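Local atomic coordinates of sulfotransferase (Alicyclobacillus acidocaldarius subsp. acidocaldarius, PDB entry 3RNL), a protein that probably acts as a sulfotransferase, passing a sulfo group to an acceptor molecule, and binds magnesium ions. Residues L166-V171 and E291-R296; R173-D176 and Q182-V185. One frame throughout, in Å; residues are numbered along the deposited sequence. Where two conformers were deposited one is given.

Helix 167-178 follows the first four strands of the parallel sheet. Its first turn, with Leu-166 just before it, supplies 166-171 for contact 1, and its next part 173-176 for contact 2. Contact 2 closes first: only five residues separate 173-176 from 182-185, which leads into strand 183-187, at one border of the sheet. The chain then runs on through two further helices and an unmodelled region, residues 218-268. It returns as helix 273-294, whose end closes the large loop of contact 1. Contact 2 is therefore nested inside contact 1. The two also touch: Ile-294 CG2 lies 4.1 Å from Val-185 CG2. Helix 167-178 is thus tied to both the border strand and the C-terminal helix.

Contact 1: L166-V171 and E291-R296; sequences LYAAQV and EALIHR
Val-171, which meets Ile-294 across the contact, gives its backbone N to Tyr-167 O at 2.8 Å. This bond belongs to the first turn of helix 167-178, one of the helices of an alpha-beta-alpha sandwich of the P-loop NTPase type. The end of helix 273-294 packs against that turn, so this is a helix-helix contact next to strand 183-187, a border strand of the sheet. The N of Ala-168 is held from the same partner helix, by the carboxylate of Asp-286. The side chains that meet across the contact are apolar. Val-171 CG1 stands anti to its backbone N (chi1 173°) and meets Ile-294 CG2 at 4.0 Å. The two side chains cross at about a right angle. Ile-294 CG1 sits between its own N and carbonyl carbon (chi1 69°), while CG2 lies beside the N. Ile-294 also rests on Val-185 of the border strand, so its side chain touches both helix 167-178 and the sheet. Leu-293 sets out toward helix 167-178. In the conformer given, its CD1 lies 4.1 Å from Ala-168 CB; a second conformer was deposited, so the still shorter approach of CD1 to Ala-168 O is doubtful. The backbone O of Leu-293 accepts a bond from Arg-180. His-295 then takes a positive phi (62°) and leaves the helical path. Beyond it, Arg-296 N reaches back to Glu-291 O at 3.3 Å.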
# COMPACT_ATOMS: atom_id res chain seq x y z
N LEU A 166 1.77 -6.09 9.77
CA LEU A 166 2.84 -7.08 9.89
C LEU A 166 3.31 -7.32 8.46
O LEU A 166 2.96 -8.31 7.80
CB LEU A 166 2.23 -8.37 10.46
CG LEU A 166 1.77 -8.29 11.93
CD1 LEU A 166 0.83 -9.44 12.31
CD2 LEU A 166 3.00 -8.28 12.82
N TYR A 167 4.35 -6.58 8.10
CA TYR A 167 4.72 -6.45 6.70
C TYR A 167 5.55 -7.62 6.21
O TYR A 167 5.59 -7.88 5.01
CB TYR A 167 5.56 -5.20 6.46
CG TYR A 167 4.93 -3.87 6.83
CD1 TYR A 167 3.64 -3.53 6.42
CD2 TYR A 167 5.66 -2.95 7.56
CE1 TYR A 167 3.10 -2.27 6.75
CE2 TYR A 167 5.12 -1.71 7.91
CZ TYR A 167 3.85 -1.38 7.49
OH TYR A 167 3.35 -0.13 7.83
N ALA A 168 6.27 -8.27 7.12
CA ALA A 168 7.35 -9.15 6.68
C ALA A 168 6.84 -10.22 5.72
O ALA A 168 7.39 -10.41 4.63
CB ALA A 168 8.06 -9.79 7.86
N ALA A 169 5.80 -10.93 6.12
CA ALA A 169 5.31 -12.01 5.25
C ALA A 169 4.71 -11.48 3.95
O ALA A 169 4.75 -12.15 2.91
CB ALA A 169 4.28 -12.88 5.99
N GLN A 170 4.11 -10.29 4.02
CA GLN A 170 3.48 -9.69 2.85
C GLN A 170 4.54 -9.30 1.83
O GLN A 170 4.39 -9.56 0.63
CB GLN A 170 2.71 -8.42 3.25
CG GLN A 170 1.64 -8.71 4.33
CD GLN A 170 0.97 -7.43 4.82
OE1 GLN A 170 0.64 -6.56 4.02
NE2 GLN A 170 0.74 -7.32 6.12
N VAL A 171 5.60 -8.67 2.30
CA VAL A 171 6.71 -8.29 1.42
C VAL A 171 7.42 -9.54 0.88
O VAL A 171 7.76 -9.62 -0.32
CB VAL A 171 7.69 -7.37 2.16
CG1 VAL A 171 8.93 -7.11 1.31
CG2 VAL A 171 6.98 -6.04 2.53
N GLU A 291 13.73 -6.52 8.34
CA GLU A 291 15.07 -5.96 8.11
C GLU A 291 15.91 -6.91 7.26
O GLU A 291 16.57 -6.50 6.30
CB GLU A 291 15.80 -5.71 9.44
CG GLU A 291 15.24 -4.55 10.24
CD GLU A 291 16.01 -4.31 11.53
OE1 GLU A 291 16.53 -5.28 12.12
OE2 GLU A 291 16.11 -3.13 11.94
N ALA A 292 15.89 -8.18 7.64
CA ALA A 292 16.66 -9.19 6.92
C ALA A 292 16.14 -9.40 5.50
O ALA A 292 16.92 -9.69 4.57
CB ALA A 292 16.66 -10.51 7.68
N LEU A 293 14.83 -9.28 5.32
CA LEU A 293 14.23 -9.46 3.99
C LEU A 293 14.62 -8.35 3.03
O LEU A 293 14.99 -8.61 1.89
CB LEU A 293 12.69 -9.53 4.08
CG LEU A 293 12.06 -10.85 4.50
CD1 LEU A 293 10.57 -10.69 4.74
CD2 LEU A 293 12.31 -11.93 3.43
N ILE A 294 14.51 -7.10 3.49
CA ILE A 294 14.74 -5.94 2.62
C ILE A 294 16.16 -5.37 2.70
O ILE A 294 16.45 -4.35 2.08
CB ILE A 294 13.70 -4.82 2.84
CG1 ILE A 294 13.86 -4.17 4.21
CG2 ILE A 294 12.27 -5.38 2.69
CD1 ILE A 294 12.96 -2.93 4.41
N HIS A 295 17.02 -6.02 3.48
CA HIS A 295 18.43 -5.65 3.55
C HIS A 295 18.68 -4.24 4.05
O HIS A 295 19.59 -3.58 3.57
CB HIS A 295 19.09 -5.77 2.17
CG HIS A 295 19.01 -7.13 1.58
ND1 HIS A 295 19.39 -7.41 0.29
CD2 HIS A 295 18.61 -8.31 2.12
CE1 HIS A 295 19.23 -8.70 0.05
NE2 HIS A 295 18.75 -9.26 1.14
N ARG A 296 17.90 -3.79 5.01
CA ARG A 296 18.21 -2.52 5.63
C ARG A 296 17.74 -2.47 7.07
O ARG A 296 16.85 -3.22 7.46
CB ARG A 296 17.63 -1.36 4.81
CG ARG A 296 16.12 -1.33 4.76
CD ARG A 296 15.66 -0.27 3.77
NE ARG A 296 16.18 1.06 4.11
CZ ARG A 296 15.93 2.16 3.41
NH1 ARG A 296 15.16 2.11 2.33
NH2 ARG A 296 16.45 3.32 3.79

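Contact 2: R173-D176 and Q182-V185; sequences RYLD and QVKV. With MG (magnesium ion), chain C.
Val-183 packs on Leu-175 where helix 167-178 covers the first residue of strand 183-187. The helix lies in the long beta-alpha-beta connection from strand 111-116 to its parallel neighbour 183-187. From Val-183, CB itself meets Leu-175 CD2, 3.8 Å away. CG1 is anti to the backbone N (chi1 180°) and lies 4.0 Å from the same Leu-175 CD2. CG2 takes the other branch, beside the N. It comes to 3.9 Å from Tyr-174 O and also touches Leu-175 CD2. One methyl of the leucine thus meets all three side-chain carbons of the valine, and the two side chains cross at about a right angle. Val-183 also touches Ile-114 of strand 111-116. The ring of Tyr-174 leads away to helix 99-106, and its OH is hydrogen-bonded to Tyr-93 O. Near the end of the helix, Asp-176 serves a magnesium ion through its backbone, while its carboxylate pairs with Lys-172. Four waters join Asp-176 O on the metal, and the distance from Asp-176 O to the magnesium is 2.3 Å.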
# COMPACT_ATOMS: atom_id res chain seq x y z
N ARG A 173 6.20 -12.37 0.16
CA ARG A 173 5.42 -12.97 -0.94
C ARG A 173 5.73 -12.26 -2.27
O ARG A 173 5.89 -12.91 -3.30
CB ARG A 173 3.92 -12.93 -0.62
CG ARG A 173 3.00 -13.57 -1.67
CD ARG A 173 3.26 -15.07 -1.90
NE ARG A 173 3.39 -15.87 -0.67
CZ ARG A 173 2.37 -16.37 0.02
NH1 ARG A 173 2.60 -17.11 1.11
NH2 ARG A 173 1.12 -16.13 -0.38
N TYR A 174 5.82 -10.93 -2.25
CA TYR A 174 6.18 -10.20 -3.48
C TYR A 174 7.61 -10.47 -3.92
O TYR A 174 7.87 -10.63 -5.13
CB TYR A 174 5.94 -8.70 -3.35
CG TYR A 174 4.50 -8.35 -3.63
CD1 TYR A 174 4.08 -8.01 -4.92
CD2 TYR A 174 3.54 -8.42 -2.62
CE1 TYR A 174 2.75 -7.71 -5.20
CE2 TYR A 174 2.19 -8.12 -2.89
CZ TYR A 174 1.80 -7.78 -4.17
OH TYR A 174 0.47 -7.50 -4.44
N LEU A 175 8.55 -10.51 -2.98
CA LEU A 175 9.94 -10.81 -3.34
C LEU A 175 10.05 -12.22 -3.90
O LEU A 175 10.82 -12.47 -4.86
CB LEU A 175 10.87 -10.66 -2.15
CG LEU A 175 11.00 -9.21 -1.66
CD1 LEU A 175 11.71 -9.15 -0.32
CD2 LEU A 175 11.76 -8.40 -2.69
N ASP A 176 9.32 -13.16 -3.31
CA ASP A 176 9.35 -14.53 -3.83
C ASP A 176 8.79 -14.59 -5.25
O ASP A 176 9.35 -15.21 -6.14
CB ASP A 176 8.53 -15.49 -2.95
CG ASP A 176 9.18 -15.77 -1.61
OD1 ASP A 176 10.39 -15.48 -1.44
OD2 ASP A 176 8.47 -16.31 -0.73
N GLN A 182 12.61 -6.91 -9.51
CA GLN A 182 11.34 -6.28 -9.86
C GLN A 182 10.57 -5.59 -8.72
O GLN A 182 9.40 -5.24 -8.89
CB GLN A 182 10.45 -7.27 -10.63
CG GLN A 182 11.02 -7.54 -12.03
CD GLN A 182 10.35 -8.70 -12.74
OE1 GLN A 182 11.02 -9.60 -13.21
NE2 GLN A 182 9.03 -8.67 -12.82
N VAL A 183 11.19 -5.51 -7.55
CA VAL A 183 10.51 -4.92 -6.39
C VAL A 183 11.37 -3.82 -5.78
O VAL A 183 12.58 -3.97 -5.64
CB VAL A 183 10.28 -6.00 -5.31
CG1 VAL A 183 9.57 -5.37 -4.08
CG2 VAL A 183 9.47 -7.15 -5.89
N LYS A 184 10.74 -2.70 -5.43
CA LYS A 184 11.45 -1.63 -4.73
C LYS A 184 10.66 -1.25 -3.50
O LYS A 184 9.46 -0.99 -3.60
CB LYS A 184 11.62 -0.41 -5.64
CG LYS A 184 12.33 0.76 -4.94
CD LYS A 184 12.58 1.90 -5.91
CE LYS A 184 13.22 3.10 -5.21
NZ LYS A 184 14.61 2.79 -4.79
N VAL A 185 11.32 -1.25 -2.35
CA VAL A 185 10.64 -0.91 -1.09
C VAL A 185 11.13 0.45 -0.65
O VAL A 185 12.33 0.68 -0.61
CB VAL A 185 10.99 -1.94 -0.00
CG1 VAL A 185 10.38 -1.53 1.36
CG2 VAL A 185 10.53 -3.32 -0.43
MG MG C . 11.00 -16.83 -6.48
O HOH W 1 12.06 -16.94 -4.75
O HOH W 2 9.43 -17.21 -7.99
O HOH W 3 9.39 -18.36 -5.21
O HOH W 4 12.04 -15.19 -7.96